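Local coordinates for clostripain-related protein (Bacteroides thetaiotaomicron, PDB 6N9J), which probably hydrolyses peptide bonds as a secreted clostripain-family (C11) cysteine protease, which a covalent peptide inhibitor blocks irreversibly, at residues 10-15 / 45-50; 154-159 / 177-182; 240-245 / 314-319. One frame throughout, in Å; residues are numbered along the deposited sequence.

Contact 1: residues 10-15 / 45-50; sequences SRTVLV and HNNLLV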
ATOM      1  N   SER A  10       9.809  12.911  17.930  1.00 38.90           N
ATOM      2  CA  SER A  10       8.896  11.883  18.385  1.00 36.70           C
ATOM      3  C   SER A  10       8.708  10.890  17.236  1.00 30.86           C
ATOM      4  O   SER A  10       8.694   9.688  17.455  1.00 29.87           O
ATOM      5  CB  SER A  10       7.563  12.483  18.841  1.00 41.41           C
ATOM      6  OG  SER A  10       6.868  13.073  17.753  1.00 44.62           O
ATOM      7  N   ARG A  11       8.614  11.393  16.007  1.00 29.24           N
ATOM      8  CA  ARG A  11       8.455  10.515  14.853  1.00 27.30           C
ATOM      9  C   ARG A  11       9.097  11.052  13.575  1.00 24.32           C
ATOM     10  O   ARG A  11       9.059  12.244  13.297  1.00 26.27           O
ATOM     11  CB  ARG A  11       6.967  10.236  14.591  1.00 24.50           C
ATOM     12  CG  ARG A  11       6.714   9.171  13.526  1.00 23.39           C
ATOM     13  CD  ARG A  11       5.234   8.819  13.411  1.00 22.16           C
ATOM     14  NE  ARG A  11       4.683   8.363  14.679  1.00 23.37           N
ATOM     15  CZ  ARG A  11       3.407   8.485  15.027  1.00 20.66           C
ATOM     16  NH1 ARG A  11       2.540   9.052  14.197  1.00 18.00           N
ATOM     17  NH2 ARG A  11       3.004   8.050  16.206  1.00 18.91           N
ATOM     18  N   THR A  12       9.689  10.136  12.813  1.00 20.50           N
ATOM     19  CA  THR A  12      10.161  10.392  11.462  1.00 20.23           C
ATOM     20  C   THR A  12       9.359   9.560  10.456  1.00 19.74           C
ATOM     21  O   THR A  12       9.362   8.327  10.520  1.00 18.64           O
ATOM     22  CB  THR A  12      11.660  10.051  11.307  1.00 22.38           C
ATOM     23  OG1 THR A  12      12.451  10.936  12.113  1.00 26.97           O
ATOM     24  CG2 THR A  12      12.096  10.187   9.856  1.00 21.80           C
ATOM     25  N   VAL A  13       8.674  10.231   9.535  1.00 18.45           N
ATOM     26  CA  VAL A  13       7.997   9.539   8.441  1.00 17.77           C
ATOM     27  C   VAL A  13       8.693   9.854   7.137  1.00 17.23           C
ATOM     28  O   VAL A  13       8.885  11.024   6.798  1.00 17.69           O
ATOM     29  CB  VAL A  13       6.501   9.927   8.321  1.00 16.59           C
ATOM     30  CG1 VAL A  13       5.842   9.178   7.140  1.00 12.83           C
ATOM     31  CG2 VAL A  13       5.764   9.630   9.616  1.00 15.74           C
ATOM     32  N   LEU A  14       9.079   8.802   6.418  1.00 15.21           N
ATOM     33  CA  LEU A  14       9.640   8.933   5.090  1.00 16.25           C
ATOM     34  C   LEU A  14       8.581   8.685   4.008  1.00 20.30           C
ATOM     35  O   LEU A  14       7.942   7.629   3.991  1.00 19.28           O
ATOM     36  CB  LEU A  14      10.805   7.953   4.909  1.00 16.49           C
ATOM     37  CG  LEU A  14      11.357   7.814   3.482  1.00 18.05           C
ATOM     38  CD1 LEU A  14      11.994   9.141   3.025  1.00 21.09           C
ATOM     39  CD2 LEU A  14      12.372   6.683   3.405  1.00 15.02           C
ATOM     40  N   VAL A  15       8.386   9.650   3.113  1.00 19.86           N
ATOM     41  CA  VAL A  15       7.577   9.396   1.921  1.00 17.19           C
ATOM     42  C   VAL A  15       8.490   9.027   0.756  1.00 17.59           C
ATOM     43  O   VAL A  15       9.308   9.849   0.307  1.00 14.01           O
ATOM     44  CB  VAL A  15       6.722  10.599   1.524  1.00 17.61           C
ATOM     45  CG1 VAL A  15       5.842  10.234   0.309  1.00 16.01           C
ATOM     46  CG2 VAL A  15       5.885  11.043   2.685  1.00 13.36           C
ATOM     47  N   HIS A  45       9.298  18.266  16.683  1.00 39.24           N
ATOM     48  CA  HIS A  45       9.354  16.886  17.153  1.00 38.02           C
ATOM     49  C   HIS A  45       9.079  15.887  16.030  1.00 33.32           C
ATOM     50  O   HIS A  45       9.260  14.689  16.200  1.00 34.91           O
ATOM     51  CB  HIS A  45       8.344  16.664  18.283  1.00 41.61           C
ATOM     52  CG  HIS A  45       8.369  17.726  19.340  1.00 47.27           C
ATOM     53  ND1 HIS A  45       9.387  17.833  20.265  1.00 50.00           N
ATOM     54  CD2 HIS A  45       7.494  18.719  19.626  1.00 48.80           C
ATOM     55  CE1 HIS A  45       9.142  18.854  21.069  1.00 51.71           C
ATOM     56  NE2 HIS A  45       8.002  19.408  20.703  1.00 51.46           N
ATOM     57  N   ASN A  46       8.634  16.387  14.886  1.00 28.11           N
ATOM     58  CA  ASN A  46       8.173  15.534  13.799  1.00 23.68           C
ATOM     59  C   ASN A  46       8.957  15.780  12.517  1.00 24.23           C
ATOM     60  O   ASN A  46       9.078  16.921  12.066  1.00 26.49           O
ATOM     61  CB  ASN A  46       6.681  15.757  13.557  1.00 23.12           C
ATOM     62  CG  ASN A  46       5.836  15.485  14.797  1.00 26.32           C
ATOM     63  OD1 ASN A  46       5.887  14.399  15.366  1.00 25.61           O
ATOM     64  ND2 ASN A  46       5.060  16.481  15.222  1.00 30.08           N
ATOM     65  N   ASN A  47       9.499  14.710  11.936  1.00 23.24           N
ATOM     66  CA  ASN A  47      10.280  14.824  10.711  1.00 22.93           C
ATOM     67  C   ASN A  47       9.591  14.184   9.502  1.00 23.38           C
ATOM     68  O   ASN A  47       9.464  12.967   9.419  1.00 23.50           O
ATOM     69  CB  ASN A  47      11.664  14.199  10.902  1.00 23.01           C
ATOM     70  CG  ASN A  47      12.316  14.603  12.214  1.00 28.72           C
ATOM     71  OD1 ASN A  47      12.723  15.753  12.397  1.00 33.91           O
ATOM     72  ND2 ASN A  47      12.437  13.654  13.124  1.00 29.10           N
ATOM     73  N   LEU A  48       9.150  15.017   8.566  1.00 24.39           N
ATOM     74  CA  LEU A  48       8.617  14.528   7.301  1.00 22.49           C
ATOM     75  C   LEU A  48       9.704  14.568   6.227  1.00 20.17           C
ATOM     76  O   LEU A  48      10.089  15.642   5.768  1.00 19.92           O
ATOM     77  CB  LEU A  48       7.403  15.356   6.865  1.00 23.15           C
ATOM     78  CG  LEU A  48       6.727  14.891   5.566  1.00 21.22           C
ATOM     79  CD1 LEU A  48       6.212  13.455   5.685  1.00 18.49           C
ATOM     80  CD2 LEU A  48       5.598  15.864   5.226  1.00 21.94           C
ATOM     81  N   LEU A  49      10.200  13.391   5.848  1.00 16.21           N
ATOM     82  CA  LEU A  49      11.234  13.254   4.833  1.00 17.31           C
ATOM     83  C   LEU A  49      10.611  12.774   3.520  1.00 18.84           C
ATOM     84  O   LEU A  49       9.652  12.018   3.521  1.00 19.15           O
ATOM     85  CB  LEU A  49      12.326  12.282   5.296  1.00 16.27           C
ATOM     86  CG  LEU A  49      13.422  12.835   6.243  1.00 26.84           C
ATOM     87  CD1 LEU A  49      12.899  13.695   7.374  1.00 23.70           C
ATOM     88  CD2 LEU A  49      14.259  11.704   6.824  1.00 27.97           C
ATOM     89  N   VAL A  50      11.131  13.246   2.397  1.00 20.80           N
ATOM     90  CA  VAL A  50      10.610  12.836   1.103  1.00 18.73           C
ATOM     91  C   VAL A  50      11.769  12.490   0.179  1.00 19.22           C
ATOM     92  O   VAL A  50      12.640  13.341  -0.091  1.00 16.95           O
ATOM     93  CB  VAL A  50       9.734  13.936   0.440  1.00 18.24           C
ATOM     94  CG1 VAL A  50       9.097  13.418  -0.846  1.00 15.85           C
ATOM     95  CG2 VAL A  50       8.665  14.449   1.388  1.00 15.95           C
TER
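Residues 11-15 and 46-50 pair as the two parallel strands of a beta-alpha-beta unit whose crossover contains helix 24-37, toward one end of the large mixed sheet of this clan CD protease, with strand 59-65 next to 46-53. The bonds alternate between the chains: Asn47 N donates to Arg11 O, Val13 N to Asn47 O and Leu49 N to Val13 O, each at 2.9 Å, and the last, Val15 N to Leu49 O, is nearly straight at 174°. On one face a polar pair, Thr12 and Asn47, is followed by an apolar one, Leu14 and Leu49. Leu14 CD1 reaches across at about a right angle to lie 3.9 Å from Leu49 CB, and Phe93 and Phe97 of helix 86-99 also pack on Leu14. On the other face, Leu48 sends CD1 to within 3.9 Å of Val15 CG2, and Val197 and Leu200 of helix 193-200 pack on the same leucine. Arg11 turns its guanidinium away from Asn46, to Ser104 and the carbonyls of Leu200 and Ala202. The buried amide of Asn47 has both ends engaged: OD1 accepts from Arg62 NH2, while ND2 donates over 2.9 Å to Thr12 OG1, a hydroxyl that also bonds Tyr100 O and lies 22° out of the amide plane.

Contact 2: residues 154-159 / 177-182; sequences DFILFD and DYFIGS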
ATOM      1  N   ASP A 154       5.889   1.845  12.932  1.00 18.62           N
ATOM      2  CA  ASP A 154       4.540   1.872  13.466  1.00 23.03           C
ATOM      3  C   ASP A 154       3.536   1.567  12.350  1.00 22.10           C
ATOM      4  O   ASP A 154       2.509   0.915  12.590  1.00 22.80           O
ATOM      5  CB  ASP A 154       4.232   3.227  14.111  1.00 30.57           C
ATOM      6  CG  ASP A 154       5.002   3.448  15.413  1.00 37.42           C
ATOM      7  OD1 ASP A 154       6.039   2.776  15.621  1.00 40.66           O
ATOM      8  OD2 ASP A 154       4.571   4.293  16.230  1.00 38.53           O
ATOM      9  N   PHE A 155       3.824   2.037  11.136  1.00 19.35           N
ATOM     10  CA  PHE A 155       2.927   1.789  10.008  1.00 18.32           C
ATOM     11  C   PHE A 155       3.628   1.875   8.660  1.00 18.61           C
ATOM     12  O   PHE A 155       4.627   2.587   8.495  1.00 19.68           O
ATOM     13  CB  PHE A 155       1.745   2.775  10.019  1.00 16.42           C
ATOM     14  CG  PHE A 155       2.148   4.201   9.793  1.00 17.51           C
ATOM     15  CD1 PHE A 155       2.334   4.689   8.512  1.00 18.43           C
ATOM     16  CD2 PHE A 155       2.344   5.057  10.868  1.00 20.66           C
ATOM     17  CE1 PHE A 155       2.732   5.999   8.301  1.00 21.64           C
ATOM     18  CE2 PHE A 155       2.731   6.380  10.663  1.00 20.27           C
ATOM     19  CZ  PHE A 155       2.923   6.847   9.380  1.00 19.01           C
ATOM     20  N   ILE A 156       3.075   1.154   7.695  1.00 14.79           N
ATOM     21  CA  ILE A 156       3.443   1.316   6.297  1.00 13.60           C
ATOM     22  C   ILE A 156       2.184   1.671   5.497  1.00 11.66           C
ATOM     23  O   ILE A 156       1.162   0.990   5.581  1.00  9.87           O
ATOM     24  CB  ILE A 156       4.087   0.040   5.742  1.00 15.02           C
ATOM     25  CG1 ILE A 156       5.412  -0.229   6.443  1.00 14.42           C
ATOM     26  CG2 ILE A 156       4.295   0.134   4.248  1.00 15.79           C
ATOM     27  CD1 ILE A 156       6.001  -1.583   6.100  1.00 14.69           C
ATOM     28  N   LEU A 157       2.230   2.765   4.755  1.00 10.79           N
ATOM     29  CA  LEU A 157       1.118   3.100   3.872  1.00 12.33           C
ATOM     30  C   LEU A 157       1.544   2.846   2.439  1.00 13.14           C
ATOM     31  O   LEU A 157       2.507   3.444   1.963  1.00 12.49           O
ATOM     32  CB  LEU A 157       0.673   4.553   4.062  1.00 12.60           C
ATOM     33  CG  LEU A 157      -0.206   5.164   2.967  1.00 15.38           C
ATOM     34  CD1 LEU A 157      -1.606   4.549   2.931  1.00 16.92           C
ATOM     35  CD2 LEU A 157      -0.307   6.673   3.136  1.00 13.67           C
ATOM     36  N   PHE A 158       0.856   1.918   1.765  1.00 13.46           N
ATOM     37  CA  PHE A 158       1.092   1.714   0.352  1.00  9.71           C
ATOM     38  C   PHE A 158       0.176   2.614  -0.444  1.00 13.68           C
ATOM     39  O   PHE A 158      -1.018   2.352  -0.571  1.00 12.30           O
ATOM     40  CB  PHE A 158       0.875   0.252  -0.060  1.00 10.51           C
ATOM     41  CG  PHE A 158       2.010  -0.660   0.304  1.00 10.03           C
ATOM     42  CD1 PHE A 158       3.232  -0.556  -0.338  1.00 11.30           C
ATOM     43  CD2 PHE A 158       1.850  -1.632   1.268  1.00 13.39           C
ATOM     44  CE1 PHE A 158       4.288  -1.400  -0.023  1.00 10.43           C
ATOM     45  CE2 PHE A 158       2.903  -2.479   1.600  1.00 15.85           C
ATOM     46  CZ  PHE A 158       4.125  -2.357   0.942  1.00 16.09           C
ATOM     47  N   ASP A 159       0.744   3.679  -0.986  1.00 15.69           N
ATOM     48  CA  ASP A 159       0.009   4.524  -1.910  1.00 21.58           C
ATOM     49  C   ASP A 159       0.244   3.978  -3.324  1.00 19.56           C
ATOM     50  O   ASP A 159       0.884   4.619  -4.162  1.00 17.07           O
ATOM     51  CB  ASP A 159       0.445   5.989  -1.787  1.00 22.56           C
ATOM     52  CG  ASP A 159      -0.621   6.960  -2.285  1.00 24.63           C
ATOM     53  OD1 ASP A 159      -1.753   6.514  -2.561  1.00 24.85           O
ATOM     54  OD2 ASP A 159      -0.331   8.172  -2.394  1.00 26.90           O
ATOM     55  N   ASP A 177       3.888  -2.584  12.381  1.00 19.38           N
ATOM     56  CA  ASP A 177       2.735  -2.951  13.194  1.00 20.50           C
ATOM     57  C   ASP A 177       1.414  -2.864  12.421  1.00 17.80           C
ATOM     58  O   ASP A 177       0.458  -3.549  12.750  1.00 17.74           O
ATOM     59  CB  ASP A 177       2.656  -2.069  14.439  1.00 21.60           C
ATOM     60  CG  ASP A 177       3.877  -2.202  15.322  1.00 26.83           C
ATOM     61  OD1 ASP A 177       4.369  -3.336  15.495  1.00 28.25           O
ATOM     62  OD2 ASP A 177       4.362  -1.169  15.823  1.00 28.72           O
ATOM     63  N   TYR A 178       1.347  -1.997  11.420  1.00 17.76           N
ATOM     64  CA  TYR A 178       0.102  -1.796  10.676  1.00 15.78           C
ATOM     65  C   TYR A 178       0.378  -1.538   9.207  1.00 12.91           C
ATOM     66  O   TYR A 178       1.374  -0.904   8.855  1.00 11.29           O
ATOM     67  CB  TYR A 178      -0.703  -0.628  11.262  1.00 16.96           C
ATOM     68  CG  TYR A 178      -1.075  -0.822  12.716  1.00 17.69           C
ATOM     69  CD1 TYR A 178      -2.256  -1.463  13.062  1.00 18.51           C
ATOM     70  CD2 TYR A 178      -0.240  -0.375  13.744  1.00 17.62           C
ATOM     71  CE1 TYR A 178      -2.603  -1.661  14.391  1.00 20.26           C
ATOM     72  CE2 TYR A 178      -0.576  -0.568  15.081  1.00 19.11           C
ATOM     73  CZ  TYR A 178      -1.765  -1.225  15.395  1.00 21.53           C
ATOM     74  OH  TYR A 178      -2.139  -1.431  16.707  1.00 26.64           O
ATOM     75  N   PHE A 179      -0.525  -2.021   8.359  1.00 15.07           N
ATOM     76  CA  PHE A 179      -0.432  -1.831   6.918  1.00 17.69           C
ATOM     77  C   PHE A 179      -1.683  -1.129   6.414  1.00 17.04           C
ATOM     78  O   PHE A 179      -2.790  -1.599   6.643  1.00 16.33           O
ATOM     79  CB  PHE A 179      -0.261  -3.175   6.193  1.00 17.86           C
ATOM     80  CG  PHE A 179       1.086  -3.803   6.385  1.00 19.32           C
ATOM     81  CD1 PHE A 179       1.345  -4.594   7.497  1.00 21.79           C
ATOM     82  CD2 PHE A 179       2.096  -3.602   5.454  1.00 17.68           C
ATOM     83  CE1 PHE A 179       2.587  -5.172   7.681  1.00 22.36           C
ATOM     84  CE2 PHE A 179       3.343  -4.174   5.630  1.00 18.65           C
ATOM     85  CZ  PHE A 179       3.590  -4.958   6.747  1.00 23.16           C
ATOM     86  N   ILE A 180      -1.505  -0.016   5.711  1.00 15.24           N
ATOM     87  CA  ILE A 180      -2.632   0.718   5.160  1.00 13.83           C
ATOM     88  C   ILE A 180      -2.566   0.659   3.639  1.00 15.16           C
ATOM     89  O   ILE A 180      -1.557   1.034   3.033  1.00 18.47           O
ATOM     90  CB  ILE A 180      -2.665   2.203   5.638  1.00  9.61           C
ATOM     91  CG1 ILE A 180      -2.551   2.303   7.162  1.00 12.31           C
ATOM     92  CG2 ILE A 180      -3.931   2.899   5.185  1.00  9.66           C
ATOM     93  CD1 ILE A 180      -1.128   2.598   7.641  1.00 11.80           C
ATOM     94  N   GLY A 181      -3.643   0.186   3.018  1.00 18.38           N
ATOM     95  CA  GLY A 181      -3.693   0.111   1.569  1.00 18.20           C
ATOM     96  C   GLY A 181      -5.053  -0.219   0.976  1.00 16.33           C
ATOM     97  O   GLY A 181      -6.039  -0.299   1.695  1.00 19.23           O
ATOM     98  N   SER A 182      -5.094  -0.386  -0.346  1.00 12.72           N
ATOM     99  CA  SER A 182      -6.301  -0.829  -1.054  1.00 14.68           C
ATOM    100  C   SER A 182      -6.063  -2.209  -1.625  1.00 12.44           C
ATOM    101  O   SER A 182      -4.963  -2.492  -2.087  1.00 11.31           O
ATOM    102  CB  SER A 182      -6.670   0.130  -2.188  1.00 15.86           C
ATOM    103  OG  SER A 182      -7.839  -0.314  -2.859  1.00 15.27           O
TER
HETATM  104  O   HOH W   1      -2.710  -0.141  -1.448  1.00 20.46           O
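Ile156 and Phe179 sit abreast on neighbouring parallel strands, 155-159 and 178-181, the two beta elements of a beta-alpha-beta unit around helix 166-171 in the core of the caspase-like sheet. Backbone bonds of 2.9 Å run from Ile156 N to Tyr178 O, from Ile180 N to Ile156 O, and from Phe158 N to Ile180 O. Past the last of these the strands separate, and a water takes over, accepting from Ser182 N and lying 3.1 Å from Phe158 O.

The apolar contacts divide between the two faces. On one, Ile156, Phe158 and Phe179 point the same way; Ile156 CD1 approaches Phe179 CE2 obliquely at 3.7 Å, and Phe158 CE2 comes to the edge of the Phe179 ring, 4.1 Å from CD2. Ile156 CG2 in turn lies over the rim of one face of the Phe158 ring. An alanine in place of Phe179 would probably open a gap beside Ile156 CD1 and leave the Phe158 ring freer to turn. On the other face, Ile180 touches two partners with different branches: CG2 meets Leu157 CD1 at 3.6 Å, while CD1 swings back to Phe155 CB at 3.7 Å, a reach that comes with a strained-looking chi2 of 98°.

Polar contacts gather at the start of the strands. Asp154 O lies in the plane of the Tyr178 ring at its edge, 3.2 Å from CD2. Asp154 OD1 and Asp177 OD2, like charges, are 4.3 Å apart and not in contact; Asp177 OD1 is bonded to His152 NE2, which would probably ease any repulsion.

Backbone bonds and apolar packing thus hold the middle of the pair, with polar groups at both ends, consistent with a firm base for Asp159, whose O bonds a modified side chain of the bound peptide.

Contact 3: residues 240-245 / 314-319; sequences ISVIKS and AVIWKN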
ATOM      1  N   ILE A 240     -10.316   1.330   1.224  1.00 17.30           N
ATOM      2  CA  ILE A 240      -9.123   1.292   2.072  1.00 17.09           C
ATOM      3  C   ILE A 240      -9.381   0.390   3.270  1.00 14.26           C
ATOM      4  O   ILE A 240     -10.497   0.330   3.753  1.00 15.94           O
ATOM      5  CB  ILE A 240      -8.726   2.725   2.570  1.00 23.80           C
ATOM      6  CG1 ILE A 240      -8.416   3.650   1.397  1.00 25.78           C
ATOM      7  CG2 ILE A 240      -7.529   2.687   3.527  1.00 22.17           C
ATOM      8  CD1 ILE A 240      -7.082   3.358   0.721  1.00 28.38           C
ATOM      9  N   SER A 241      -8.352  -0.317   3.730  1.00 14.02           N
ATOM     10  CA  SER A 241      -8.409  -1.008   5.015  1.00 16.29           C
ATOM     11  C   SER A 241      -7.085  -0.905   5.786  1.00 11.89           C
ATOM     12  O   SER A 241      -6.075  -0.418   5.268  1.00 12.17           O
ATOM     13  CB  SER A 241      -8.787  -2.487   4.818  1.00 19.25           C
ATOM     14  OG  SER A 241      -7.765  -3.199   4.133  1.00 21.62           O
ATOM     15  N   VAL A 242      -7.111  -1.359   7.037  1.00 13.12           N
ATOM     16  CA  VAL A 242      -5.942  -1.362   7.909  1.00 11.18           C
ATOM     17  C   VAL A 242      -5.779  -2.751   8.516  1.00 14.33           C
ATOM     18  O   VAL A 242      -6.688  -3.252   9.188  1.00 15.03           O
ATOM     19  CB  VAL A 242      -6.060  -0.322   9.065  1.00 22.66           C
ATOM     20  CG1 VAL A 242      -4.932  -0.498  10.065  1.00 19.17           C
ATOM     21  CG2 VAL A 242      -6.072   1.094   8.532  1.00 26.32           C
ATOM     22  N   ILE A 243      -4.631  -3.371   8.272  1.00 12.60           N
ATOM     23  CA  ILE A 243      -4.323  -4.672   8.842  1.00 15.13           C
ATOM     24  C   ILE A 243      -3.325  -4.540   9.995  1.00 19.11           C
ATOM     25  O   ILE A 243      -2.292  -3.888   9.841  1.00 18.78           O
ATOM     26  CB  ILE A 243      -3.754  -5.600   7.783  1.00 18.86           C
ATOM     27  CG1 ILE A 243      -4.833  -5.918   6.744  1.00 17.30           C
ATOM     28  CG2 ILE A 243      -3.189  -6.870   8.419  1.00 21.31           C
ATOM     29  CD1 ILE A 243      -4.311  -6.693   5.570  1.00 17.23           C
ATOM     30  N   LYS A 244      -3.662  -5.141  11.142  1.00 17.96           N
ATOM     31  CA  LYS A 244      -2.801  -5.195  12.333  1.00 18.28           C
ATOM     32  C   LYS A 244      -1.939  -6.456  12.296  1.00 20.26           C
ATOM     33  O   LYS A 244      -2.452  -7.581  12.469  1.00 20.24           O
ATOM     34  CB  LYS A 244      -3.660  -5.172  13.604  1.00 17.77           C
ATOM     35  CG  LYS A 244      -2.894  -5.034  14.920  1.00 18.50           C
ATOM     36  CD  LYS A 244      -3.847  -5.051  16.101  1.00 22.01           C
ATOM     37  CE  LYS A 244      -3.220  -4.470  17.361  1.00 27.50           C
ATOM     38  NZ  LYS A 244      -1.986  -5.188  17.773  1.00 30.87           N
ATOM     39  N   SER A 245      -0.639  -6.279  12.075  1.00 18.42           N
ATOM     40  CA  SER A 245       0.223  -7.402  11.690  1.00 18.00           C
ATOM     41  C   SER A 245       0.439  -8.432  12.796  1.00 19.94           C
ATOM     42  O   SER A 245       0.680  -9.614  12.517  1.00 23.59           O
ATOM     43  CB  SER A 245       1.578  -6.882  11.200  1.00 17.61           C
ATOM     44  OG  SER A 245       2.425  -6.529  12.275  1.00 18.09           O
ATOM     45  N   ALA A 314      -7.647  -8.876  12.934  1.00 18.98           N
ATOM     46  CA  ALA A 314      -6.533  -8.492  12.072  1.00 16.45           C
ATOM     47  C   ALA A 314      -6.885  -7.317  11.170  1.00 16.40           C
ATOM     48  O   ALA A 314      -6.048  -6.444  10.938  1.00 15.29           O
ATOM     49  CB  ALA A 314      -6.074  -9.675  11.232  1.00 15.03           C
ATOM     50  N   VAL A 315      -8.108  -7.304  10.642  1.00 11.91           N
ATOM     51  CA  VAL A 315      -8.545  -6.214   9.767  1.00 12.29           C
ATOM     52  C   VAL A 315      -9.331  -5.227  10.616  1.00 17.06           C
ATOM     53  O   VAL A 315     -10.523  -5.398  10.808  1.00 18.68           O
ATOM     54  CB  VAL A 315      -9.418  -6.731   8.584  1.00 15.78           C
ATOM     55  CG1 VAL A 315      -9.821  -5.580   7.650  1.00 14.34           C
ATOM     56  CG2 VAL A 315      -8.690  -7.853   7.818  1.00 12.16           C
ATOM     57  N   ILE A 316      -8.670  -4.200  11.149  1.00 19.30           N
ATOM     58  CA  ILE A 316      -9.301  -3.403  12.203  1.00 20.65           C
ATOM     59  C   ILE A 316     -10.039  -2.159  11.698  1.00 18.24           C
ATOM     60  O   ILE A 316     -10.718  -1.477  12.459  1.00 17.61           O
ATOM     61  CB  ILE A 316      -8.262  -2.975  13.266  1.00 25.60           C
ATOM     62  CG1 ILE A 316      -7.167  -2.107  12.650  1.00 25.97           C
ATOM     63  CG2 ILE A 316      -7.643  -4.201  13.931  1.00 25.86           C
ATOM     64  CD1 ILE A 316      -6.255  -1.502  13.689  1.00 26.16           C
ATOM     65  N   TRP A 317      -9.928  -1.871  10.412  1.00 16.10           N
ATOM     66  CA  TRP A 317     -10.565  -0.690   9.855  1.00 12.24           C
ATOM     67  C   TRP A 317     -10.797  -0.995   8.383  1.00 14.80           C
ATOM     68  O   TRP A 317      -9.911  -1.550   7.745  1.00 15.94           O
ATOM     69  CB  TRP A 317      -9.676   0.565  10.048  1.00 11.86           C
ATOM     70  CG  TRP A 317     -10.375   1.864   9.721  1.00 12.47           C
ATOM     71  CD1 TRP A 317     -10.945   2.739  10.603  1.00 11.77           C
ATOM     72  CD2 TRP A 317     -10.607   2.410   8.409  1.00 11.75           C
ATOM     73  NE1 TRP A 317     -11.516   3.792   9.925  1.00 13.34           N
ATOM     74  CE2 TRP A 317     -11.325   3.614   8.583  1.00 11.55           C
ATOM     75  CE3 TRP A 317     -10.268   2.001   7.116  1.00 12.39           C
ATOM     76  CZ2 TRP A 317     -11.698   4.416   7.507  1.00 12.39           C
ATOM     77  CZ3 TRP A 317     -10.656   2.790   6.046  1.00 13.89           C
ATOM     78  CH2 TRP A 317     -11.363   3.988   6.250  1.00 15.00           C
ATOM     79  N   LYS A 318     -11.975  -0.664   7.845  1.00 14.48           N
ATOM     80  CA  LYS A 318     -12.170  -0.701   6.386  1.00 17.25           C
ATOM     81  C   LYS A 318     -13.308   0.214   5.952  1.00 18.02           C
ATOM     82  O   LYS A 318     -14.245   0.473   6.713  1.00 19.44           O
ATOM     83  CB  LYS A 318     -12.437  -2.122   5.889  1.00 19.92           C
ATOM     84  CG  LYS A 318     -13.811  -2.647   6.274  1.00 25.43           C
ATOM     85  CD  LYS A 318     -13.974  -4.091   5.868  1.00 29.88           C
ATOM     86  CE  LYS A 318     -15.167  -4.702   6.570  1.00 33.11           C
ATOM     87  NZ  LYS A 318     -16.392  -3.933   6.253  1.00 34.02           N
ATOM     88  N   ASN A 319     -13.211   0.721   4.728  1.00 14.22           N
ATOM     89  CA  ASN A 319     -14.297   1.502   4.164  1.00 14.68           C
ATOM     90  C   ASN A 319     -14.161   1.585   2.658  1.00 15.77           C
ATOM     91  O   ASN A 319     -13.057   1.592   2.125  1.00 15.59           O
ATOM     92  CB  ASN A 319     -14.340   2.905   4.767  1.00 15.52           C
ATOM     93  CG  ASN A 319     -15.740   3.322   5.161  1.00 20.49           C
ATOM     94  OD1 ASN A 319     -16.722   2.816   4.621  1.00 26.65           O
ATOM     95  ND2 ASN A 319     -15.842   4.251   6.108  1.00 19.85           N
TER
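Trp317 lies obliquely against Ile240 and Val242, its indole presenting an edge to the opposite strand. With CG anti to its own backbone N (chi1 -170°), the ring swings along the sheet until CZ3 stands 3.4 Å from Ile240 O, with that oxygen near the ring plane. The same CZ3 touches Ile240 CB at 4.0 Å. At the root of the side chain, Trp317 CB packs on Val242 CB at 3.9 Å. The pyrrole nitrogen NE1 is bonded to Glu212 OE2, and Val208 and Ala211 of the same helix, 206-221, also pack on the indole.

Val242 has a second neighbour in Ile316, whose CG1 lies 3.8 Å from Val242 CG1. Both Ile316 and Trp317 stand opposite this one valine because strand 315-319 carries an extra residue here: a beta bulge in an otherwise antiparallel pair, formed just after helix 301-314 ends. Val242 O receives Ile316 N, and Val242 N gives its hydrogen to Trp317 O; both bonds are bent, the first at 143° and the second at 151°. The pairing is regular to either side, with Ile240 and Asn319 exchanging two backbone bonds and Lys244 N donating to Ala314 O at 2.7 Å.

Ile316 leans on Lys244 as well, CG2 against CB, while the lysine chain runs on to bring NZ to Ser246 OG. On the reverse face the side chains of Ser241 and Lys318 meet at their beta carbons, 3.8 Å apart. The serine's OG turns instead to Gly343 O and Gln164 NE2, and beside it Ile243 CG1 brushes Val315 CG2 at 4.4 Å.

All three contacts belong to one mixed sheet. Strand 105-110 runs between contacts 1 and 2, whose centres are 15 Å apart, yet side chains still meet past it: Val13 CG2 lies 4.0 Å from Phe155 CZ. Contacts 2 and 3 are direct neighbours, centres 9 Å apart. Strands 178-181 and 239-244 are antiparallel, Phe179 N probably bonds Ile243 O at 3.0 Å, and Tyr178 CE1 packs on Ile316 CD1 at 3.7 Å. Contacts 1 and 3 do not touch; their nearest atoms are about 13 Å apart. Contact 2 reaches the bound peptide through Asp159 O, which is hydrogen-bonded to one of its modified side chains.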